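PDB 5C00: MdbA protein from Corynebacterium diphtheriae, which acts as a thiol-disulfide oxidoreductase of the DsbA family, essential for viability, pilus assembly, toxin production and virulence, and probably forms disulfides in exported proteins. Local coordinates for residues Val22-Ser27 with Thr115-Arg120; Glu51-Pro56 with Thr98-Ala103; Asp91-Asn96 with Asp164-Ala169; Pro186-Phe189 with Glu194-Asn197. All coordinates share one frame; numbering follows the deposited sequence. Where two conformers were deposited one is given.

Contact 1. Residues Val22-Ser27 with Thr115-Arg120; sequences VSFTGS and TYWNYR
Trp117 holds its CG anti to the backbone N (chi1 175°), which carries the indole off helix 113-125 toward Val22 and Phe24, while Phe24, with CG set between its own backbone N and carbonyl carbon (chi1 55°), reaches out to meet it. CZ of Phe24 leads the phenyl edge toward the indole and comes within 3.7 Å of Trp117 CE3, near the rim of the ring system. This is an offset edge-to-face pair, with 5.6 Å between the centroids of the phenyl ring and the six-membered indole ring and 82° between their planes. In the thioredoxin-like fold of this oxidoreductase, the pair joins the inserted helical region to the residues that lead into edge strand 25-29; Thr70 of helix 56-74 and Leu35 of strand 32-36 touch both rings. Val22 covers the five-membered ring on the same face. Its CG1 makes a CH-pi contact there, 4.0 Å from the centroid, and is 3.6 Å from Trp117 CD1. The indole is also held by its polar edge, where Trp117 NE1 is hydrogen-bonded to Glu20. A second tie between loop and helix runs from the backbone N of Val22 to Glu114.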
# COMPACT_ATOMS: atom_id res chain seq x y z
N VAL A 22 1.12 -6.43 13.99
CA VAL A 22 2.37 -6.51 13.21
C VAL A 22 3.43 -5.85 14.05
O VAL A 22 3.12 -4.96 14.83
CB VAL A 22 2.27 -5.78 11.85
CG1 VAL A 22 1.24 -6.47 10.95
CG2 VAL A 22 1.93 -4.30 12.04
N SER A 23 4.66 -6.33 13.95
CA SER A 23 5.71 -5.78 14.79
C SER A 23 6.71 -4.94 14.01
O SER A 23 7.71 -4.49 14.59
CB SER A 23 6.44 -6.90 15.48
OG SER A 23 6.96 -7.80 14.51
N PHE A 24 6.49 -4.73 12.72
CA PHE A 24 7.40 -3.94 11.90
C PHE A 24 7.10 -2.47 12.05
O PHE A 24 6.06 -2.09 12.60
CB PHE A 24 7.40 -4.40 10.42
CG PHE A 24 6.06 -4.42 9.75
CD1 PHE A 24 5.42 -3.24 9.40
CD2 PHE A 24 5.42 -5.62 9.46
CE1 PHE A 24 4.17 -3.25 8.76
CE2 PHE A 24 4.18 -5.62 8.82
CZ PHE A 24 3.56 -4.45 8.48
N THR A 25 7.99 -1.63 11.54
CA THR A 25 7.74 -0.19 11.48
C THR A 25 7.85 0.24 10.00
O THR A 25 7.86 -0.60 9.05
CB THR A 25 8.72 0.57 12.44
OG1 THR A 25 8.41 1.97 12.48
CG2 THR A 25 10.12 0.41 11.99
N GLY A 26 7.94 1.54 9.77
CA GLY A 26 7.97 2.00 8.39
C GLY A 26 8.46 3.42 8.26
O GLY A 26 8.70 4.08 9.26
N SER A 27 8.55 3.89 7.03
CA SER A 27 8.84 5.31 6.76
C SER A 27 8.24 5.68 5.44
O SER A 27 7.79 4.78 4.72
CB SER A 27 10.35 5.59 6.82
OG SER A 27 11.06 4.85 5.82
N THR A 115 -2.28 0.36 11.87
CA THR A 115 -3.45 0.86 11.14
C THR A 115 -3.23 0.84 9.62
O THR A 115 -4.05 0.32 8.86
CB THR A 115 -3.79 2.30 11.64
OG1 THR A 115 -4.13 2.20 13.03
CG2 THR A 115 -4.97 2.85 10.93
N TYR A 116 -2.07 1.34 9.19
CA TYR A 116 -1.71 1.33 7.78
C TYR A 116 -1.81 -0.07 7.20
O TYR A 116 -2.47 -0.31 6.18
CB TYR A 116 -0.32 1.87 7.55
CG TYR A 116 0.09 1.68 6.13
CD1 TYR A 116 -0.46 2.46 5.11
CD2 TYR A 116 0.91 0.64 5.76
CE1 TYR A 116 -0.15 2.22 3.79
CE2 TYR A 116 1.20 0.38 4.44
CZ TYR A 116 0.65 1.19 3.47
OH TYR A 116 0.97 0.96 2.18
N TRP A 117 -1.15 -1.00 7.86
CA TRP A 117 -1.15 -2.36 7.31
C TRP A 117 -2.57 -2.94 7.15
O TRP A 117 -2.93 -3.53 6.11
CB TRP A 117 -0.33 -3.24 8.23
CG TRP A 117 -0.39 -4.61 7.81
CD1 TRP A 117 -1.11 -5.58 8.37
CD2 TRP A 117 0.24 -5.16 6.67
NE1 TRP A 117 -0.95 -6.75 7.66
CE2 TRP A 117 -0.11 -6.52 6.62
CE3 TRP A 117 1.11 -4.65 5.68
CZ2 TRP A 117 0.34 -7.37 5.63
CZ3 TRP A 117 1.56 -5.51 4.68
CH2 TRP A 117 1.18 -6.85 4.68
N ASN A 118 -3.38 -2.78 8.19
CA ASN A 118 -4.73 -3.31 8.13
C ASN A 118 -5.63 -2.56 7.16
O ASN A 118 -6.52 -3.15 6.56
CB ASN A 118 -5.33 -3.33 9.53
CG ASN A 118 -4.75 -4.48 10.35
OD1 ASN A 118 -5.09 -5.65 10.12
ND2 ASN A 118 -3.81 -4.17 11.23
N TYR A 119 -5.38 -1.26 7.01
CA TYR A 119 -6.12 -0.43 6.08
C TYR A 119 -5.82 -0.82 4.65
O TYR A 119 -6.72 -1.06 3.86
CB TYR A 119 -5.79 1.02 6.31
CG TYR A 119 -6.66 1.99 5.59
CD1 TYR A 119 -8.01 2.06 5.83
CD2 TYR A 119 -6.14 2.86 4.70
CE1 TYR A 119 -8.82 2.98 5.21
CE2 TYR A 119 -6.96 3.79 4.05
CZ TYR A 119 -8.28 3.88 4.33
OH TYR A 119 -9.07 4.84 3.71
N ARG A 120 -4.54 -1.00 4.32
CA ARG A 120 -4.14 -1.50 2.99
C ARG A 120 -4.82 -2.84 2.68
O ARG A 120 -5.35 -3.03 1.57
CB ARG A 120 -2.60 -1.66 2.92
CG ARG A 120 -2.11 -2.46 1.71
CD ARG A 120 -0.58 -2.52 1.67
NE ARG A 120 -0.13 -3.39 0.57
CZ ARG A 120 -0.05 -4.72 0.63
NH1 ARG A 120 -0.42 -5.36 1.73
NH2 ARG A 120 0.36 -5.45 -0.42

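Contact 2. Residues Glu51-Pro56 with Thr98-Ala103; sequences EDFSCP and TKAGAA
The turn that leads from strand 45-52 into the CxxC helix start, a hallmark of thioredoxin-like oxidoreductases, meets helix 96-109 through Phe53. CB of Phe53 lies 3.5 Å from CB of Ala100, and the same methyl group reaches on to CG at the root of the ring. Farther out, CD2 of Phe53 approaches the helix backbone, 3.6 Å from CA of Gly101. The ring thus packs directly on the main chain at Gly101; CE2 also rests on that CA, and the carbonyl oxygen of Ala100 lies over one face of the ring. The torsion behind this places CG anti to the carbonyl carbon (chi1 -81°). Leu123 and Met124 of helix 113-125 touch Phe53 as well, so that the phenyl group links the turn before the CxxC pair to two helices of the inserted helical region.

The turn itself is a type I beta turn from Asp52 to Cys55, closed by the bond from Cys55 N to Asp52 O at 3.0 Å. It is also an Asx turn: Ser54 N donates to Asp52 OD1 at 2.8 Å and 166°, using the anti lone pair of that oxygen. Cys55 occupies the N-cap position of helix 56-74 and, with Cys58, makes up the CxxC pair, which is probably the redox centre and has free thiols here. Asp52 is gripped further by partners beyond the turn: OD1 bonds to the hydroxyl of Ser97, and OD2 accepts from the backbone N of Leu88.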
# COMPACT_ATOMS: atom_id res chain seq x y z
N GLU A 51 2.19 -1.63 -6.86
CA GLU A 51 0.79 -2.03 -6.88
C GLU A 51 -0.09 -0.83 -7.09
O GLU A 51 0.34 0.34 -6.98
CB GLU A 51 0.39 -2.86 -5.64
CG GLU A 51 0.57 -2.18 -4.34
CD GLU A 51 0.39 -3.07 -3.05
OE1 GLU A 51 0.57 -2.47 -2.00
OE2 GLU A 51 0.15 -4.31 -3.09
N ASP A 52 -1.33 -1.13 -7.42
CA ASP A 52 -2.39 -0.09 -7.62
C ASP A 52 -3.64 -0.60 -6.87
O ASP A 52 -4.02 -1.77 -7.00
CB ASP A 52 -2.55 0.09 -9.13
CG ASP A 52 -3.61 1.14 -9.53
OD1 ASP A 52 -4.76 1.09 -9.06
OD2 ASP A 52 -3.29 1.98 -10.40
N PHE A 53 -4.29 0.27 -6.12
CA PHE A 53 -5.47 -0.14 -5.34
C PHE A 53 -6.71 -0.53 -6.18
O PHE A 53 -7.67 -1.07 -5.63
CB PHE A 53 -5.84 0.89 -4.33
CG PHE A 53 -5.00 0.84 -3.08
CD1 PHE A 53 -5.29 -0.11 -2.09
CD2 PHE A 53 -3.94 1.73 -2.87
CE1 PHE A 53 -4.56 -0.18 -0.93
CE2 PHE A 53 -3.20 1.63 -1.72
CZ PHE A 53 -3.51 0.71 -0.74
N SER A 54 -6.69 -0.31 -7.50
CA SER A 54 -7.79 -0.77 -8.34
C SER A 54 -7.44 -2.04 -9.12
O SER A 54 -8.21 -2.47 -9.97
CB SER A 54 -8.24 0.31 -9.31
OG SER A 54 -8.62 1.45 -8.56
N CYS A 55 -6.29 -2.61 -8.84
CA CYS A 55 -5.78 -3.76 -9.60
C CYS A 55 -6.21 -5.10 -8.97
O CYS A 55 -5.79 -5.43 -7.87
CB CYS A 55 -4.27 -3.61 -9.65
SG CYS A 55 -3.42 -5.02 -10.33
N PRO A 56 -7.04 -5.88 -9.68
CA PRO A 56 -7.55 -7.12 -9.08
C PRO A 56 -6.45 -8.14 -8.87
O PRO A 56 -6.48 -8.87 -7.89
CB PRO A 56 -8.60 -7.66 -10.09
CG PRO A 56 -8.57 -6.73 -11.25
CD PRO A 56 -7.74 -5.52 -10.92
N THR A 98 -6.41 6.72 -7.04
CA THR A 98 -5.89 7.89 -6.31
C THR A 98 -6.54 8.07 -4.96
O THR A 98 -5.86 8.36 -3.98
CB THR A 98 -5.99 9.18 -7.13
OG1 THR A 98 -5.28 9.01 -8.35
CG2 THR A 98 -5.36 10.38 -6.31
N LYS A 99 -7.86 7.96 -4.91
CA LYS A 99 -8.56 8.10 -3.62
C LYS A 99 -8.09 7.08 -2.57
O LYS A 99 -7.77 7.43 -1.41
CB LYS A 99 -10.07 8.03 -3.83
CG LYS A 99 -10.65 9.28 -4.43
CD LYS A 99 -12.16 9.12 -4.66
CE LYS A 99 -12.78 10.46 -5.03
NZ LYS A 99 -12.41 10.89 -6.40
N ALA A 100 -7.99 5.82 -2.96
CA ALA A 100 -7.55 4.74 -2.08
C ALA A 100 -6.08 4.93 -1.72
O ALA A 100 -5.67 4.82 -0.56
CB ALA A 100 -7.77 3.41 -2.80
N GLY A 101 -5.26 5.22 -2.74
CA GLY A 101 -3.83 5.33 -2.55
C GLY A 101 -3.48 6.53 -1.70
O GLY A 101 -2.65 6.44 -0.80
N ALA A 102 -4.17 7.64 -1.91
CA ALA A 102 -3.87 8.83 -1.11
C ALA A 102 -4.42 8.70 0.34
O ALA A 102 -3.81 9.24 1.27
CB ALA A 102 -4.44 10.04 -1.77
N ALA A 103 -5.52 7.97 0.54
CA ALA A 103 -6.04 7.68 1.90
C ALA A 103 -5.03 6.82 2.68
O ALA A 103 -4.65 7.15 3.80
CB ALA A 103 -7.38 7.01 1.83

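Contact 3. Residues Asp91-Asn96 with Asp164-Ala169; sequences DGDDGN and DFRKFA
Arg166 meets Asp93 where helix 162-180, in the thioredoxin-like fold of this protein, borders the loop leading into helix 96-109. From CB the side chain leaves with CG anti to the carbonyl carbon (chi1 -69°) and runs extended as far as NE. CD of Arg166 is the first atom to touch the loop, packing at 3.8 Å against Asp93 CB. Then the contact becomes polar: Arg166 NE donates to Asp93 O, a main-chain oxygen, at 2.8 Å and 151°, in the carbonyl plane and on a lone pair. Arg166 NH2 reaches Asp93 O at 2.9 Å, but from above the carbonyl plane and by a more bent bond. One backbone acceptor is thus held side-on by two nitrogens, which should restrict rotation of the guanidinium group.

The carboxylate of Asp93 stacks over a face of that group, its plane tilted by 28°. Asp93 OD2 is 3.7 Å from Arg166 NE in a long salt bridge in which no N-H points at the oxygen, so the attraction is one of charge alone. Asp94 approaches the edge instead; its OD1 is paired with Lys162 and Lys99, whereas its CB lies 3.8 Å from NH2 of Arg166.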
# COMPACT_ATOMS: atom_id res chain seq x y z
N ASP A 91 -5.11 7.74 -16.80
CA ASP A 91 -4.57 9.10 -16.91
C ASP A 91 -5.30 10.19 -16.08
O ASP A 91 -4.98 11.36 -16.21
CB ASP A 91 -4.47 9.54 -18.41
CG ASP A 91 -3.34 8.81 -19.19
OD1 ASP A 91 -2.18 8.74 -18.71
OD2 ASP A 91 -3.62 8.32 -20.31
N GLY A 92 -6.30 9.82 -15.29
CA GLY A 92 -6.97 10.80 -14.43
C GLY A 92 -6.19 10.89 -13.13
O GLY A 92 -5.37 10.02 -12.82
N ASP A 93 -6.38 11.98 -12.41
CA ASP A 93 -5.68 12.18 -11.17
C ASP A 93 -6.59 12.10 -9.94
O ASP A 93 -6.16 12.48 -8.88
CB ASP A 93 -4.85 13.48 -11.20
CG ASP A 93 -5.68 14.71 -11.09
OD1 ASP A 93 -6.92 14.59 -11.10
OD2 ASP A 93 -5.09 15.82 -10.95
N ASP A 94 -7.82 11.62 -10.06
CA ASP A 94 -8.69 11.55 -8.88
C ASP A 94 -9.77 10.45 -8.99
O ASP A 94 -10.91 10.65 -8.57
CB ASP A 94 -9.32 12.92 -8.61
CG ASP A 94 -9.90 13.06 -7.22
OD1 ASP A 94 -9.64 12.26 -6.32
OD2 ASP A 94 -10.60 14.02 -6.98
N GLY A 95 -9.37 9.29 -9.50
CA GLY A 95 -10.26 8.15 -9.45
C GLY A 95 -10.02 7.27 -8.27
O GLY A 95 -9.42 7.64 -7.29
N ASN A 96 -10.53 6.05 -8.35
CA ASN A 96 -10.50 5.18 -7.22
C ASN A 96 -9.05 4.90 -6.81
O ASN A 96 -8.78 4.82 -5.67
CB ASN A 96 -11.16 3.86 -7.58
CG ASN A 96 -11.27 2.94 -6.41
OD1 ASN A 96 -12.12 3.14 -5.54
ND2 ASN A 96 -10.39 1.96 -6.32
N ASP A 164 0.74 14.86 -2.97
CA ASP A 164 1.95 14.05 -2.83
C ASP A 164 1.79 12.63 -3.33
O ASP A 164 2.70 12.07 -3.99
CB ASP A 164 2.44 14.07 -1.41
CG ASP A 164 3.30 15.29 -1.12
OD1 ASP A 164 3.71 15.95 -2.05
OD2 ASP A 164 3.54 15.56 0.05
N PHE A 165 0.63 12.05 -3.12
CA PHE A 165 0.39 10.74 -3.70
C PHE A 165 0.58 10.74 -5.24
O PHE A 165 1.21 9.87 -5.78
CB PHE A 165 -1.00 10.26 -3.40
CG PHE A 165 -1.29 8.97 -4.07
CD1 PHE A 165 -0.86 7.78 -3.49
CD2 PHE A 165 -1.95 8.96 -5.25
CE1 PHE A 165 -1.07 6.58 -4.14
CE2 PHE A 165 -2.18 7.76 -5.89
CZ PHE A 165 -1.71 6.59 -5.34
N ARG A 166 -0.00 11.72 -5.91
CA ARG A 166 0.15 11.85 -7.38
C ARG A 166 1.62 12.03 -7.77
O ARG A 166 2.07 11.45 -8.74
CB ARG A 166 -0.62 13.06 -7.87
CG ARG A 166 -2.12 12.94 -7.80
CD ARG A 166 -2.79 14.30 -8.06
NE ARG A 166 -4.23 14.15 -7.80
CZ ARG A 166 -5.01 14.96 -7.11
NH1 ARG A 166 -4.54 16.09 -6.56
NH2 ARG A 166 -6.30 14.65 -6.99
N LYS A 167 2.36 12.86 -7.03
CA LYS A 167 3.80 13.03 -7.31
C LYS A 167 4.53 11.70 -7.14
O LYS A 167 5.38 11.32 -8.00
CB LYS A 167 4.38 14.12 -6.41
CG LYS A 167 5.87 14.06 -6.11
CD LYS A 167 6.26 15.29 -5.27
CE LYS A 167 7.29 14.98 -4.19
NZ LYS A 167 6.83 15.38 -2.82
N PHE A 168 4.20 10.96 -6.07
CA PHE A 168 4.79 9.64 -5.85
C PHE A 168 4.40 8.65 -6.95
O PHE A 168 5.23 7.86 -7.43
CB PHE A 168 4.36 9.06 -4.52
CG PHE A 168 4.93 9.77 -3.32
CD1 PHE A 168 5.75 10.89 -3.46
CD2 PHE A 168 4.61 9.33 -2.06
CE1 PHE A 168 6.23 11.53 -2.33
CE2 PHE A 168 5.09 9.96 -0.94
CZ PHE A 168 5.89 11.08 -1.09
N ALA A 169 3.14 8.67 -7.30
CA ALA A 169 2.65 7.76 -8.32
C ALA A 169 3.38 8.01 -9.65
O ALA A 169 3.79 7.07 -10.33
CB ALA A 169 1.14 7.89 -8.48

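Contact 4. Residues Pro186-Phe189 with Glu194-Asn197; sequences PRVF and EVKN
Glu194 is held against Arg187 and Phe189 by a salt bridge and a ring face, and this is the tight part of the contact. Arg187 bends at chi2 and chi3 (-75° and -74°), curling its guanidinium round to meet the carboxylate side-on. NE of Arg187 donates to OE2 of Glu194 at 2.8 Å and its NH2 to OE1 at 3.1 Å, both bonds nearly straight and both arriving on the syn side but tilted out of the carboxylate plane. NH2 has a further acceptor in the carbonyl oxygen of Gly180, which links the pair to the end of helix 162-180. Nearer the backbone, CB of Glu194 lies over one face of the Phe189 ring in a CH-pi contact, 3.9 Å from the centroid. The backbones are joined by the bond from Val195 N to Val188 O, at 2.8 Å.

Packing is looser between the two valines. They lie side by side, pointing the same way, with CG1 of Val188 4.0 Å from CG2 of Val195, and Trp202 touches both. A water accepts from Val188 N at 3.0 Å and lies within hydrogen-bonding distance of Glu194 OE2 and Val195 O, bridging the two segments. Beyond Val195, Lys196 turns away and Asn197 is exposed to solvent. Phe189 and Glu194 form a non-hydrogen-bonded antiparallel pair, part of the C-terminal beta hairpin that follows the cis-proline, Pro186, of a thioredoxin fold.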
# COMPACT_ATOMS: atom_id res chain seq x y z
N PRO A 186 0.50 -6.32 -10.39
CA PRO A 186 1.65 -6.12 -9.51
C PRO A 186 2.99 -6.39 -10.19
O PRO A 186 3.07 -7.19 -11.13
CB PRO A 186 1.46 -7.16 -8.44
CG PRO A 186 0.78 -8.31 -9.13
CD PRO A 186 -0.14 -7.63 -10.13
N ARG A 187 4.04 -5.76 -9.66
CA ARG A 187 5.40 -6.06 -10.08
C ARG A 187 6.30 -6.11 -8.85
O ARG A 187 6.14 -5.30 -7.95
CB ARG A 187 5.95 -4.96 -11.02
CG ARG A 187 5.04 -4.53 -12.17
CD ARG A 187 4.96 -5.51 -13.31
NE ARG A 187 6.19 -5.46 -14.08
CZ ARG A 187 6.51 -4.54 -15.00
NH1 ARG A 187 5.64 -3.65 -15.43
NH2 ARG A 187 7.71 -4.58 -15.53
N VAL A 188 7.24 -7.03 -8.83
CA VAL A 188 8.16 -7.13 -7.71
C VAL A 188 9.61 -7.19 -8.23
O VAL A 188 9.90 -7.90 -9.19
CB VAL A 188 7.86 -8.40 -6.92
CG1 VAL A 188 8.94 -8.65 -5.86
CG2 VAL A 188 6.45 -8.34 -6.31
N PHE A 189 10.49 -6.46 -7.60
CA PHE A 189 11.93 -6.50 -7.88
C PHE A 189 12.64 -6.80 -6.58
O PHE A 189 12.25 -6.28 -5.49
CB PHE A 189 12.41 -5.11 -8.38
CG PHE A 189 11.84 -4.69 -9.72
CD1 PHE A 189 10.53 -4.28 -9.85
CD2 PHE A 189 12.65 -4.64 -10.86
CE1 PHE A 189 10.00 -3.88 -11.08
CE2 PHE A 189 12.15 -4.22 -12.06
CZ PHE A 189 10.82 -3.88 -12.19
N GLU A 194 13.91 -7.84 -11.51
CA GLU A 194 12.51 -8.14 -11.51
C GLU A 194 12.27 -9.63 -11.33
O GLU A 194 12.96 -10.47 -11.92
CB GLU A 194 11.82 -7.65 -12.80
CG GLU A 194 10.31 -7.79 -12.67
CD GLU A 194 9.46 -7.14 -13.75
OE1 GLU A 194 9.99 -6.47 -14.66
OE2 GLU A 194 8.24 -7.29 -13.66
N VAL A 195 11.27 -9.96 -10.52
CA VAL A 195 10.69 -11.30 -10.43
C VAL A 195 9.63 -11.49 -11.51
O VAL A 195 8.45 -11.09 -11.37
CB VAL A 195 10.11 -11.58 -9.01
CG1 VAL A 195 9.61 -13.03 -8.89
CG2 VAL A 195 11.15 -11.30 -7.94
N LYS A 196 10.03 -12.10 -12.64
CA LYS A 196 9.10 -12.36 -13.75
C LYS A 196 8.40 -13.68 -13.65
O LYS A 196 7.25 -13.83 -14.07
CB LYS A 196 9.82 -12.27 -15.11
CG LYS A 196 10.45 -10.91 -15.32
CD LYS A 196 11.20 -10.82 -16.64
CE LYS A 196 11.75 -9.41 -16.85
NZ LYS A 196 12.44 -9.24 -18.18
N ASN A 197 9.11 -14.66 -13.14
CA ASN A 197 8.62 -16.00 -13.06
C ASN A 197 8.42 -16.41 -11.59
O ASN A 197 9.20 -15.99 -10.74
CB ASN A 197 9.65 -16.91 -13.69
CG ASN A 197 9.72 -16.72 -15.19
OD1 ASN A 197 8.87 -17.23 -15.88
ND2 ASN A 197 10.70 -15.95 -15.67
O HOH W 1 7.28 -8.54 -11.42

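The presumed redox site ties contact 2 to contact 4: Cys55 SG lies 4.1 Å from N of the cis-proline Pro186, although the two contact centres are about 19 Å apart, and strands 45-52 and 187-190 are neighbours in the sheet. Contact 1 joins contact 2 through a salt bridge, Arg120 NE to Glu51 OE1 at 2.8 Å, and through successive helices 96-109 and 113-125. Contact 3 is closest to contact 2, with centres about 9 Å apart; Asp94 OD1 meets Lys99 NZ at 3.1 Å, and Phe165 packs on Gly101. Contacts 1 and 3 lie on opposite sides of the chain's centre. Contact 2 touches contacts 1, 3 and 4, while no other two of the four touch.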